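Local coordinates for protein D-lactate dehydrogenase (Fermentative) (Pseudomonas aeruginosa, PDB 6ABJ) that probably catalyses the NADH-dependent interconversion of pyruvate and D-lactate as a tetrameric member of the D-isomer specific 2-hydroxyacid dehydrogenase family, at residues F21-A26 and V68-S73; G84-A89 and A332-G337; T154-H159 and L268-L273; I171-A176 and N194-A199; E277-I282 and T309-F314. All coordinates share one frame; numbering follows the deposited sequence.

Contacts 1 and 2 lie in the domain built on the five-stranded parallel sheet, with centres about 17 Å apart. Contacts 3 and 4 belong to the NAD-binding domain and its seven-stranded sheet, with centres about 22 Å apart. Contact 5 sits between these groups, about 14 Å from the centre of contact 1. Ala280 of contact 5 packs on Val68 and Asn69 of contact 1, and Leu273 of contact 3 probably hydrogen-bonds to Thr309 of contact 5. Along the chain, contact 1 closes first. Contact 2 then encloses contacts 3, 4 and 5, with contact 4 nested inside contact 3. Contact 5 thus lies where the two domains meet, next to NADH-binding residues.

Contact 1. Residues F21-A26 and V68-S73; sequences FFSSQA and VNDDLS
Ser23 and Asp70 join two loops at the carboxyl ends of neighbouring parallel strands, 18-21 and 63-66, in the five-stranded sheet of the substrate-binding domain. Ser23 OG donates to Asp70 OD1 at 2.6 Å. The hydroxyl comes from above the carboxylate plane, 43° out of it. Ser23 has left-handed backbone angles, and its OG stands anti to its own carbonyl carbon (chi1 -62°), which turns the hydroxyl toward Asp70. The CB of Phe22 lies 3.6 Å from the same Asp70 OD1, while its ring leads away. The carboxamide of Asn69 lies alongside the hydroxyl, with OD1 3.8 Å from Ser23 OG. A water bound to Ser23 O also makes weak bonds to Asn69 ND2 and Gln25 NE2. Further bonds hold the pair: His49 meets Ser23 OG, Leu50 N reaches Asp70 OD1, and Phe67 N reaches Asp70 OD2. Asn69 OD1 is buried here with no partner in the model. Both oxygens of the buried carboxylate have donors, which probably offsets the cost of burying its charge.

Contact 2. Residues G84-A89 and A332-G337; sequences GTRLVA and AAWQDG
Trp334 turns its CG anti to the backbone N (chi1 161°), which carries the indole from helix 317-335 toward Leu87 and Arg86. The Arg86 chain bends at chi3 and brings its guanidinium against the outer end of the indole, so that one guanidinium face meets Trp334 CH2. Leu87 CB stands over one face of the ring system. It makes a CH-pi contact with the six-membered ring of Trp334, 4.0 Å from the centroid and 12° off the normal. Leu87 CD2 adds apolar packing 3.8 Å from Trp334 CD2, at the fusion of the two rings. Leu87 and Trp334 point in opposite senses and overlap side by side. Arg86 crosses the indole at about a right angle. Trp334 CH2 sits over the centre of the guanidinium, 3.7 Å from Arg86 CZ, but the two planes are 51° apart, so they do not stack in parallel. Arg86 CB also touches Trp334 CZ2 at 3.7 Å. The charge of Arg86 is met elsewhere, in a salt bridge from NH1 to Glu62, and Trp334 also packs on Glu62 and Pro109. Just beyond the indole the helix ends in a Schellman motif at Gly337, whose N bonds to Trp334 O at 2.9 Å. The contact lays the last helix of the chain against strand 87-90, part of the flavodoxin-like parallel sheet of the substrate-binding domain in this family.

Contact 3. Residues T154-H159 and L268-L273; sequences TGFDLH and LGYLGL
Phe156 lies in an irregular, largely extended loop, and Tyr270 lies on strand 268-273 of the parallel sheet in the Rossmann-type NAD-binding domain. Their CA atoms are 12.2 Å apart, so the backbones do not meet and two long aromatic side chains span the gap. The strand is next to the edge strand 306-308, and the loop leads into strand 162-166. Phe156 holds its CG between the backbone N and the carbonyl carbon (chi1 62°), which turns the ring toward the strand. The rings form an offset edge-to-face pair. The edge of Phe156 is directed at the face of Tyr270, with centroids 5.8 Å apart and planes at 60°. Phe156 CE1 comes closest to the phenol carbons, 3.8 Å from Tyr270 CZ. The loop also belongs to the subunit interface: Asp157 OD1 bonds to Thr316 of the second subunit, and Leu158 N to Glu123 of the second subunit. The phenol hydroxyl has its polar partner outside the pair, in Arg135 NH1. Tyr270 OH lies at the edge of the Phe156 ring, near that ring's plane, 3.7 Å from Phe156 CD1.

Contact 4. Residues I171-A176 and N194-A199; sequences IGETFA and NPRIQA
Glu173 OE1 and Arg196 NH1 form a salt bridge of 2.6 Å between two nearly parallel helices. The oxygen lies over one face of the guanidinium, and the carboxylate and guanidinium planes are 89° apart. This approach is very short and Arg196 is exposed, so the exact pose of its head is uncertain. Glu173 reaches across with an extended chain, its CG anti to the backbone N (chi1 177°), while Arg196 bends at chi2 and chi3 to bring its head back. The short segments run at 6° to each other with axes 10.2 Å apart. Beside the charges, Ile197 CD1 packs between the helices. It touches Ala176 CB at 4.0 Å and packs on the backbone of Glu173. Asn194 is the N-cap of helix 195-199, and its OD1 accepts from Ile197 N at 3.0 Å. Both helices belong to the Rossmann fold. Helix 170-181 follows strand 162-166 and holds Ile171, an NADH-binding residue, and Gly172, which fits the last glycine of a GxGxxG pattern. Glu173 OE2 has a second cationic partner in Arg177. Each carboxylate oxygen therefore has an arginine partner, which would probably favour the charged form.

Contact 5. Residues E277-I282 and T309-F314; sequences EEEADI and TAHQAF
His311, which has left-handed backbone angles, points its ring edge at the carboxylate of Glu279. His311 ND1 donates to Glu279 OE2 at 2.6 Å, with an N-H...O angle of 169°. The oxygen lies in the imidazole plane and uses its syn lone pair. The carboxylate plane stands 90° to the ring. Glu279 comes from a short 3-10 turn with CG between the backbone N and the carbonyl carbon (chi1 77°), then runs extended to the ring. Its other oxygen, OE1, bonds to Tyr276 N, which helps fix the rotation of the carboxylate. Ala310, just before the histidine, is the centre of an inverse gamma turn. Arg134 of the second subunit binds the carbonyls of Gln312 and Ala313. The His311 side chain is about 4 Å from that of Asp274, an NADH-binding residue, and about 4 Å from an acetate, probably from the crystallisation medium. A histidine paired with a glutamate beside the coenzyme site recurs in active sites of D-2-hydroxyacid dehydrogenases, and this pair is consistent with it.

Contact 1. Residues F21-A26 and V68-S73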
# COMPACT_ATOMS: atom_id res chain seq x y z
N PHE B 21 -24.16 17.33 -17.91
CA PHE B 21 -23.42 16.09 -17.68
C PHE B 21 -23.57 15.61 -16.23
O PHE B 21 -23.31 16.39 -15.32
CB PHE B 21 -21.93 16.33 -17.91
CG PHE B 21 -21.56 16.67 -19.34
CD1 PHE B 21 -21.84 17.94 -19.87
CD2 PHE B 21 -20.91 15.74 -20.13
CE1 PHE B 21 -21.48 18.25 -21.18
CE2 PHE B 21 -20.52 16.05 -21.42
CZ PHE B 21 -20.83 17.30 -21.96
N PHE B 22 -24.05 14.38 -16.04
CA PHE B 22 -24.14 13.78 -14.75
C PHE B 22 -22.89 12.87 -14.62
O PHE B 22 -22.24 12.56 -15.62
CB PHE B 22 -25.40 12.93 -14.58
CG PHE B 22 -26.64 13.72 -14.38
CD1 PHE B 22 -27.04 14.10 -13.11
CD2 PHE B 22 -27.40 14.13 -15.50
CE1 PHE B 22 -28.19 14.85 -12.92
CE2 PHE B 22 -28.55 14.90 -15.31
CZ PHE B 22 -28.95 15.25 -14.01
N SER B 23 -22.55 12.55 -13.37
CA SER B 23 -21.37 11.71 -12.99
C SER B 23 -20.05 12.26 -13.57
O SER B 23 -19.20 11.55 -14.01
CB SER B 23 -21.61 10.26 -13.39
OG SER B 23 -22.76 9.70 -12.70
N SER B 24 -19.92 13.58 -13.55
CA SER B 24 -18.80 14.26 -14.23
C SER B 24 -17.50 14.12 -13.47
O SER B 24 -17.48 14.23 -12.24
CB SER B 24 -19.11 15.73 -14.38
OG SER B 24 -20.32 15.94 -15.13
N GLN B 25 -16.43 13.86 -14.21
CA GLN B 25 -15.08 13.76 -13.65
C GLN B 25 -14.32 14.90 -14.27
O GLN B 25 -14.71 15.41 -15.33
CB GLN B 25 -14.41 12.44 -14.11
CG GLN B 25 -15.15 11.20 -13.67
CD GLN B 25 -15.06 11.04 -12.18
OE1 GLN B 25 -14.16 11.61 -11.53
NE2 GLN B 25 -16.02 10.36 -11.61
N ALA B 26 -13.22 15.27 -13.67
CA ALA B 26 -12.36 16.29 -14.24
C ALA B 26 -11.93 15.94 -15.65
O ALA B 26 -11.85 16.81 -16.52
CB ALA B 26 -11.15 16.55 -13.33
N VAL B 68 -22.16 5.25 -17.90
CA VAL B 68 -22.81 3.96 -17.63
C VAL B 68 -23.31 3.70 -16.17
O VAL B 68 -24.08 2.78 -15.91
CB VAL B 68 -21.91 2.77 -18.03
CG1 VAL B 68 -21.57 2.81 -19.49
CG2 VAL B 68 -20.64 2.72 -17.18
N ASN B 69 -22.88 4.52 -15.26
CA ASN B 69 -23.23 4.34 -13.87
C ASN B 69 -24.40 5.25 -13.50
O ASN B 69 -24.82 5.34 -12.32
CB ASN B 69 -21.99 4.62 -13.00
CG ASN B 69 -21.38 5.99 -13.26
OD1 ASN B 69 -21.52 6.54 -14.35
ND2 ASN B 69 -20.72 6.54 -12.28
N ASP B 70 -24.88 5.99 -14.49
CA ASP B 70 -26.09 6.79 -14.31
C ASP B 70 -27.36 5.93 -14.48
O ASP B 70 -27.42 4.96 -15.25
CB ASP B 70 -26.08 7.95 -15.31
CG ASP B 70 -25.08 9.03 -14.95
OD1 ASP B 70 -25.06 9.48 -13.78
OD2 ASP B 70 -24.32 9.49 -15.85
N ASP B 71 -28.38 6.28 -13.73
CA ASP B 71 -29.61 5.49 -13.74
C ASP B 71 -30.58 6.05 -14.81
O ASP B 71 -31.09 7.14 -14.63
CB ASP B 71 -30.25 5.54 -12.35
CG ASP B 71 -31.52 4.74 -12.26
OD1 ASP B 71 -31.93 4.04 -13.23
OD2 ASP B 71 -32.13 4.83 -11.17
N LEU B 72 -30.75 5.30 -15.89
CA LEU B 72 -31.70 5.67 -16.97
C LEU B 72 -32.81 4.62 -17.12
O LEU B 72 -33.18 4.16 -18.27
CB LEU B 72 -30.93 5.85 -18.29
CG LEU B 72 -30.09 7.13 -18.30
CD1 LEU B 72 -29.03 7.10 -19.41
CD2 LEU B 72 -31.01 8.34 -18.47
N SER B 73 -33.33 4.21 -15.97
CA SER B 73 -34.50 3.31 -15.92
C SER B 73 -35.73 4.16 -16.23
O SER B 73 -35.65 5.40 -16.24
CB SER B 73 -34.60 2.62 -14.52
OG SER B 73 -34.59 3.63 -13.54
O HOH W 1 -18.31 8.73 -13.46

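Contact 2. Residues G84-A89 and A332-G337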
# COMPACT_ATOMS: atom_id res chain seq x y z
N GLY B 84 -38.53 18.34 -19.82
CA GLY B 84 -38.21 18.97 -21.12
C GLY B 84 -36.88 18.56 -21.75
O GLY B 84 -36.37 19.22 -22.67
N THR B 85 -36.30 17.46 -21.25
CA THR B 85 -35.09 16.93 -21.86
C THR B 85 -35.47 16.23 -23.12
O THR B 85 -36.46 15.48 -23.13
CB THR B 85 -34.34 16.02 -20.87
OG1 THR B 85 -33.88 16.81 -19.78
CG2 THR B 85 -33.19 15.34 -21.55
N ARG B 86 -34.75 16.47 -24.21
CA ARG B 86 -35.17 15.91 -25.51
C ARG B 86 -34.19 14.91 -26.10
O ARG B 86 -34.54 14.18 -27.01
CB ARG B 86 -35.46 17.03 -26.55
CG ARG B 86 -36.64 17.96 -26.22
CD ARG B 86 -36.72 19.10 -27.27
NE ARG B 86 -36.85 18.60 -28.66
CZ ARG B 86 -36.26 19.14 -29.74
NH1 ARG B 86 -35.54 20.26 -29.68
NH2 ARG B 86 -36.40 18.55 -30.92
N LEU B 87 -32.98 14.81 -25.52
CA LEU B 87 -32.01 13.83 -25.97
C LEU B 87 -31.13 13.35 -24.78
O LEU B 87 -30.71 14.16 -23.96
CB LEU B 87 -31.12 14.43 -27.06
CG LEU B 87 -29.93 13.59 -27.54
CD1 LEU B 87 -30.28 12.39 -28.40
CD2 LEU B 87 -28.99 14.51 -28.28
N VAL B 88 -30.88 12.04 -24.75
CA VAL B 88 -29.93 11.45 -23.82
C VAL B 88 -28.71 11.04 -24.63
O VAL B 88 -28.82 10.20 -25.50
CB VAL B 88 -30.55 10.16 -23.20
CG1 VAL B 88 -29.52 9.43 -22.30
CG2 VAL B 88 -31.80 10.50 -22.40
N ALA B 89 -27.57 11.66 -24.38
CA ALA B 89 -26.32 11.34 -25.06
C ALA B 89 -25.46 10.55 -24.07
O ALA B 89 -25.11 11.10 -23.00
CB ALA B 89 -25.57 12.59 -25.45
N ALA B 332 -24.97 17.26 -32.41
CA ALA B 332 -25.18 18.20 -33.57
C ALA B 332 -26.03 17.50 -34.63
O ALA B 332 -26.93 18.09 -35.23
CB ALA B 332 -23.82 18.64 -34.13
N ALA B 333 -25.74 16.23 -34.83
CA ALA B 333 -26.47 15.41 -35.78
C ALA B 333 -27.93 15.21 -35.39
O ALA B 333 -28.86 15.39 -36.23
CB ALA B 333 -25.76 14.09 -36.02
N TRP B 334 -28.19 14.90 -34.13
CA TRP B 334 -29.57 14.77 -33.70
C TRP B 334 -30.33 16.05 -33.99
O TRP B 334 -31.46 16.04 -34.51
CB TRP B 334 -29.65 14.45 -32.20
CG TRP B 334 -31.00 14.73 -31.55
CD1 TRP B 334 -32.14 13.92 -31.57
CD2 TRP B 334 -31.41 15.93 -30.80
NE1 TRP B 334 -33.17 14.52 -30.89
CE2 TRP B 334 -32.80 15.72 -30.40
CE3 TRP B 334 -30.77 17.11 -30.42
CZ2 TRP B 334 -33.51 16.66 -29.67
CZ3 TRP B 334 -31.50 18.05 -29.67
CH2 TRP B 334 -32.83 17.82 -29.31
N GLN B 335 -29.70 17.17 -33.62
CA GLN B 335 -30.21 18.54 -33.85
C GLN B 335 -30.65 18.77 -35.29
O GLN B 335 -31.68 19.40 -35.52
CB GLN B 335 -29.08 19.51 -33.51
CG GLN B 335 -29.47 20.92 -33.18
CD GLN B 335 -28.22 21.84 -33.13
OE1 GLN B 335 -27.24 21.62 -32.38
NE2 GLN B 335 -28.25 22.86 -33.98
N ASP B 336 -29.86 18.28 -36.23
CA ASP B 336 -30.14 18.41 -37.65
C ASP B 336 -31.01 17.34 -38.20
O ASP B 336 -31.26 17.33 -39.38
CB ASP B 336 -28.83 18.35 -38.41
CG ASP B 336 -27.92 19.51 -38.08
OD1 ASP B 336 -28.42 20.60 -37.68
OD2 ASP B 336 -26.68 19.31 -38.19
N GLY B 337 -31.49 16.42 -37.37
CA GLY B 337 -32.23 15.26 -37.88
C GLY B 337 -31.45 14.18 -38.61
O GLY B 337 -32.00 13.46 -39.42

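Contact 3. Residues T154-H159 and L268-L273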
# COMPACT_ATOMS: atom_id res chain seq x y z
N THR B 154 10.29 -12.80 -10.33
CA THR B 154 10.75 -13.33 -11.58
C THR B 154 9.63 -13.48 -12.58
O THR B 154 8.63 -14.20 -12.29
CB THR B 154 11.46 -14.68 -11.39
OG1 THR B 154 12.47 -14.52 -10.42
CG2 THR B 154 12.12 -15.13 -12.69
N GLY B 155 9.82 -12.94 -13.78
CA GLY B 155 8.85 -13.08 -14.87
C GLY B 155 9.29 -14.03 -15.97
O GLY B 155 10.03 -15.01 -15.70
N PHE B 156 8.81 -13.77 -17.15
CA PHE B 156 9.14 -14.54 -18.32
C PHE B 156 9.29 -13.61 -19.54
O PHE B 156 8.62 -12.58 -19.65
CB PHE B 156 8.06 -15.62 -18.55
CG PHE B 156 6.67 -15.09 -18.81
CD1 PHE B 156 5.79 -14.87 -17.76
CD2 PHE B 156 6.22 -14.83 -20.07
CE1 PHE B 156 4.49 -14.46 -17.99
CE2 PHE B 156 4.90 -14.41 -20.31
CZ PHE B 156 4.03 -14.27 -19.26
N ASP B 157 10.18 -13.99 -20.44
CA ASP B 157 10.33 -13.23 -21.66
C ASP B 157 9.04 -13.38 -22.47
O ASP B 157 8.51 -14.48 -22.62
CB ASP B 157 11.44 -13.81 -22.53
CG ASP B 157 12.81 -13.64 -21.94
OD1 ASP B 157 12.93 -13.01 -20.87
OD2 ASP B 157 13.76 -14.14 -22.56
N LEU B 158 8.55 -12.27 -23.01
CA LEU B 158 7.48 -12.34 -23.96
C LEU B 158 7.94 -12.90 -25.33
O LEU B 158 7.20 -13.66 -26.02
CB LEU B 158 6.87 -10.97 -24.17
CG LEU B 158 6.09 -10.37 -22.98
CD1 LEU B 158 5.62 -8.97 -23.25
CD2 LEU B 158 4.90 -11.26 -22.56
N HIS B 159 9.14 -12.51 -25.72
CA HIS B 159 9.73 -13.05 -26.95
C HIS B 159 9.59 -14.56 -27.03
O HIS B 159 9.97 -15.26 -26.13
CB HIS B 159 11.21 -12.64 -27.03
CG HIS B 159 11.86 -13.05 -28.30
ND1 HIS B 159 12.77 -14.09 -28.37
CD2 HIS B 159 11.73 -12.58 -29.56
CE1 HIS B 159 13.15 -14.26 -29.63
NE2 HIS B 159 12.54 -13.35 -30.36
N LEU B 268 -4.73 -21.33 -13.53
CA LEU B 268 -4.56 -20.02 -14.12
C LEU B 268 -3.44 -19.31 -13.37
O LEU B 268 -3.55 -19.08 -12.16
CB LEU B 268 -5.88 -19.22 -14.07
CG LEU B 268 -5.88 -17.89 -14.79
CD1 LEU B 268 -5.70 -18.04 -16.30
CD2 LEU B 268 -7.18 -17.17 -14.59
N GLY B 269 -2.40 -18.92 -14.11
CA GLY B 269 -1.23 -18.29 -13.54
C GLY B 269 -1.40 -16.82 -13.25
O GLY B 269 -0.76 -16.31 -12.34
N TYR B 270 -2.13 -16.13 -14.10
CA TYR B 270 -2.25 -14.70 -13.99
C TYR B 270 -3.58 -14.27 -14.55
O TYR B 270 -4.11 -14.87 -15.48
CB TYR B 270 -1.19 -13.98 -14.84
CG TYR B 270 0.27 -14.39 -14.70
CD1 TYR B 270 0.77 -15.52 -15.33
CD2 TYR B 270 1.16 -13.58 -14.00
CE1 TYR B 270 2.10 -15.86 -15.23
CE2 TYR B 270 2.50 -13.92 -13.89
CZ TYR B 270 2.96 -15.06 -14.51
OH TYR B 270 4.29 -15.40 -14.40
N LEU B 271 -4.09 -13.18 -14.00
CA LEU B 271 -5.30 -12.54 -14.53
C LEU B 271 -5.24 -11.03 -14.52
O LEU B 271 -4.97 -10.40 -13.51
CB LEU B 271 -6.52 -13.03 -13.74
CG LEU B 271 -7.89 -12.46 -14.15
CD1 LEU B 271 -8.39 -13.07 -15.43
CD2 LEU B 271 -8.89 -12.63 -13.02
N GLY B 272 -5.55 -10.44 -15.69
CA GLY B 272 -5.66 -9.01 -15.86
C GLY B 272 -7.07 -8.68 -16.34
O GLY B 272 -7.44 -9.14 -17.39
N LEU B 273 -7.81 -7.92 -15.54
CA LEU B 273 -9.15 -7.53 -15.94
C LEU B 273 -9.24 -6.02 -16.02
O LEU B 273 -8.79 -5.34 -15.12
CB LEU B 273 -10.18 -7.99 -14.91
CG LEU B 273 -10.34 -9.47 -14.64
CD1 LEU B 273 -11.45 -9.60 -13.57
CD2 LEU B 273 -10.63 -10.32 -15.84

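Contact 4. Residues I171-A176 and N194-A199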
# COMPACT_ATOMS: atom_id res chain seq x y z
N ILE B 171 -9.71 -3.91 -32.32
CA ILE B 171 -8.88 -3.85 -31.10
C ILE B 171 -7.99 -5.10 -31.08
O ILE B 171 -6.78 -5.00 -30.86
CB ILE B 171 -9.74 -3.72 -29.84
CG1 ILE B 171 -10.56 -2.43 -29.85
CG2 ILE B 171 -8.80 -3.65 -28.62
CD1 ILE B 171 -11.59 -2.30 -28.75
N GLY B 172 -8.57 -6.26 -31.36
CA GLY B 172 -7.81 -7.52 -31.36
C GLY B 172 -6.66 -7.46 -32.34
O GLY B 172 -5.55 -7.94 -32.07
N GLU B 173 -6.92 -6.89 -33.52
CA GLU B 173 -5.88 -6.75 -34.53
C GLU B 173 -4.77 -5.82 -34.07
O GLU B 173 -3.57 -6.07 -34.28
CB GLU B 173 -6.49 -6.26 -35.88
CG GLU B 173 -5.41 -6.03 -36.92
CD GLU B 173 -5.92 -5.30 -38.22
OE1 GLU B 173 -7.12 -5.40 -38.53
OE2 GLU B 173 -5.08 -4.67 -38.88
N THR B 174 -5.15 -4.72 -33.48
CA THR B 174 -4.20 -3.74 -32.98
C THR B 174 -3.33 -4.38 -31.89
O THR B 174 -2.10 -4.22 -31.87
CB THR B 174 -4.94 -2.52 -32.41
OG1 THR B 174 -5.87 -2.01 -33.39
CG2 THR B 174 -3.96 -1.41 -32.00
N PHE B 175 -4.00 -5.08 -30.97
CA PHE B 175 -3.28 -5.86 -29.94
C PHE B 175 -2.33 -6.87 -30.58
O PHE B 175 -1.14 -7.04 -30.18
CB PHE B 175 -4.34 -6.54 -29.07
CG PHE B 175 -3.76 -7.51 -28.05
CD1 PHE B 175 -3.18 -7.01 -26.91
CD2 PHE B 175 -3.70 -8.88 -28.30
CE1 PHE B 175 -2.63 -7.88 -25.95
CE2 PHE B 175 -3.12 -9.76 -27.36
CZ PHE B 175 -2.61 -9.25 -26.18
N ALA B 176 -2.83 -7.59 -31.56
CA ALA B 176 -1.98 -8.60 -32.22
C ALA B 176 -0.72 -7.98 -32.81
O ALA B 176 0.39 -8.56 -32.67
CB ALA B 176 -2.77 -9.38 -33.26
N ASN B 194 -9.35 -12.68 -40.83
CA ASN B 194 -8.94 -11.72 -41.83
C ASN B 194 -7.45 -11.85 -42.19
O ASN B 194 -6.65 -12.41 -41.41
CB ASN B 194 -9.26 -10.33 -41.38
CG ASN B 194 -8.38 -9.84 -40.24
OD1 ASN B 194 -7.19 -9.54 -40.42
ND2 ASN B 194 -8.98 -9.76 -39.06
N PRO B 195 -7.07 -11.33 -43.38
CA PRO B 195 -5.70 -11.52 -43.88
C PRO B 195 -4.70 -10.62 -43.23
O PRO B 195 -3.51 -10.85 -43.33
CB PRO B 195 -5.80 -11.15 -45.38
CG PRO B 195 -6.97 -10.22 -45.44
CD PRO B 195 -7.95 -10.77 -44.42
N ARG B 196 -5.18 -9.61 -42.53
CA ARG B 196 -4.24 -8.74 -41.88
C ARG B 196 -3.51 -9.45 -40.75
O ARG B 196 -2.31 -9.28 -40.56
CB ARG B 196 -4.95 -7.48 -41.37
CG ARG B 196 -5.00 -6.35 -42.40
CD ARG B 196 -6.32 -5.61 -42.36
NE ARG B 196 -7.45 -6.49 -42.09
CZ ARG B 196 -8.46 -6.17 -41.28
NH1 ARG B 196 -8.48 -5.00 -40.67
NH2 ARG B 196 -9.45 -7.04 -41.09
N ILE B 197 -4.26 -10.24 -39.99
CA ILE B 197 -3.71 -11.06 -38.87
C ILE B 197 -2.67 -11.99 -39.43
O ILE B 197 -1.55 -12.09 -38.93
CB ILE B 197 -4.81 -11.89 -38.23
CG1 ILE B 197 -5.79 -10.96 -37.48
CG2 ILE B 197 -4.22 -12.95 -37.32
CD1 ILE B 197 -5.25 -10.39 -36.17
N GLN B 198 -3.01 -12.60 -40.58
CA GLN B 198 -2.06 -13.42 -41.33
C GLN B 198 -0.81 -12.72 -41.75
O GLN B 198 0.27 -13.28 -41.57
CB GLN B 198 -2.79 -14.04 -42.52
CG GLN B 198 -3.77 -15.06 -42.01
CD GLN B 198 -4.70 -15.60 -43.09
OE1 GLN B 198 -5.36 -14.86 -43.81
NE2 GLN B 198 -4.80 -16.92 -43.16
N ALA B 199 -0.92 -11.50 -42.27
CA ALA B 199 0.27 -10.71 -42.66
C ALA B 199 1.18 -10.39 -41.49
O ALA B 199 2.39 -10.25 -41.67
CB ALA B 199 -0.13 -9.42 -43.34

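Contact 5. Residues E277-I282 and T309-F314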
# COMPACT_ATOMS: atom_id res chain seq x y z
N GLU B 277 -18.35 -8.26 -15.01
CA GLU B 277 -19.76 -8.41 -15.36
C GLU B 277 -20.64 -7.55 -14.45
O GLU B 277 -21.53 -6.89 -14.95
CB GLU B 277 -20.13 -9.88 -15.29
CG GLU B 277 -21.57 -10.18 -15.69
CD GLU B 277 -21.79 -11.66 -15.95
OE1 GLU B 277 -20.90 -12.50 -15.75
OE2 GLU B 277 -22.88 -11.99 -16.38
N GLU B 278 -20.35 -7.43 -13.18
CA GLU B 278 -21.20 -6.52 -12.44
C GLU B 278 -20.79 -5.00 -12.52
O GLU B 278 -21.32 -4.20 -11.75
CB GLU B 278 -21.36 -6.97 -10.99
CG GLU B 278 -21.45 -8.48 -10.83
CD GLU B 278 -22.70 -9.08 -11.47
OE1 GLU B 278 -23.57 -8.30 -11.92
OE2 GLU B 278 -22.80 -10.32 -11.52
N GLU B 279 -19.88 -4.59 -13.44
CA GLU B 279 -19.17 -3.32 -13.30
C GLU B 279 -19.94 -1.98 -13.19
O GLU B 279 -19.53 -1.10 -12.43
CB GLU B 279 -18.10 -3.20 -14.37
CG GLU B 279 -18.60 -2.83 -15.74
CD GLU B 279 -17.48 -2.70 -16.72
OE1 GLU B 279 -16.73 -3.67 -16.87
OE2 GLU B 279 -17.36 -1.66 -17.36
N ALA B 280 -21.03 -1.78 -13.94
CA ALA B 280 -21.70 -0.48 -13.89
C ALA B 280 -22.21 -0.13 -12.47
O ALA B 280 -22.25 1.05 -12.09
CB ALA B 280 -22.82 -0.42 -14.94
N ASP B 281 -22.52 -1.15 -11.67
CA ASP B 281 -22.85 -0.98 -10.25
C ASP B 281 -21.66 -0.82 -9.28
O ASP B 281 -21.87 -0.58 -8.10
CB ASP B 281 -23.59 -2.23 -9.76
CG ASP B 281 -25.02 -2.28 -10.22
OD1 ASP B 281 -25.72 -1.26 -9.99
OD2 ASP B 281 -25.45 -3.32 -10.79
N ILE B 282 -20.43 -1.00 -9.77
CA ILE B 282 -19.25 -1.14 -8.89
C ILE B 282 -18.20 -0.11 -9.26
O ILE B 282 -17.72 0.61 -8.42
CB ILE B 282 -18.57 -2.53 -9.04
CG1 ILE B 282 -19.56 -3.69 -8.85
CG2 ILE B 282 -17.38 -2.66 -8.07
CD1 ILE B 282 -19.99 -3.93 -7.43
N THR B 309 -8.20 -3.14 -13.31
CA THR B 309 -8.39 -1.75 -13.53
C THR B 309 -9.88 -1.52 -13.84
O THR B 309 -10.54 -2.40 -14.38
CB THR B 309 -7.45 -1.20 -14.66
OG1 THR B 309 -7.56 -1.97 -15.83
CG2 THR B 309 -5.94 -1.26 -14.19
N ALA B 310 -10.37 -0.33 -13.46
CA ALA B 310 -11.81 -0.11 -13.37
C ALA B 310 -12.37 0.50 -14.66
O ALA B 310 -12.74 1.70 -14.73
CB ALA B 310 -12.16 0.68 -12.11
N HIS B 311 -12.31 -0.32 -15.69
CA HIS B 311 -12.65 0.05 -17.07
C HIS B 311 -11.95 1.32 -17.53
O HIS B 311 -12.58 2.37 -17.83
CB HIS B 311 -14.15 0.12 -17.29
CG HIS B 311 -14.53 -0.07 -18.73
ND1 HIS B 311 -15.69 -0.69 -19.10
CD2 HIS B 311 -13.85 0.18 -19.87
CE1 HIS B 311 -15.71 -0.83 -20.42
NE2 HIS B 311 -14.61 -0.29 -20.92
N GLN B 312 -10.63 1.22 -17.48
CA GLN B 312 -9.67 2.28 -17.66
C GLN B 312 -9.00 2.22 -19.03
O GLN B 312 -8.21 3.09 -19.39
CB GLN B 312 -8.60 2.09 -16.53
CG GLN B 312 -7.72 3.25 -16.27
CD GLN B 312 -6.58 2.96 -15.33
OE1 GLN B 312 -6.77 2.35 -14.27
NE2 GLN B 312 -5.42 3.45 -15.68
N ALA B 313 -9.32 1.25 -19.81
CA ALA B 313 -8.58 0.97 -21.05
C ALA B 313 -8.71 2.06 -22.12
O ALA B 313 -7.78 2.25 -22.87
CB ALA B 313 -9.00 -0.37 -21.66
N PHE B 314 -9.82 2.80 -22.09
CA PHE B 314 -9.94 3.98 -22.97
C PHE B 314 -9.55 5.29 -22.34
O PHE B 314 -9.70 6.35 -22.96
CB PHE B 314 -11.35 4.07 -23.59
CG PHE B 314 -12.46 4.28 -22.58
CD1 PHE B 314 -12.71 5.54 -22.08
CD2 PHE B 314 -13.26 3.23 -22.20
CE1 PHE B 314 -13.71 5.75 -21.18
CE2 PHE B 314 -14.32 3.44 -21.34
CZ PHE B 314 -14.53 4.70 -20.83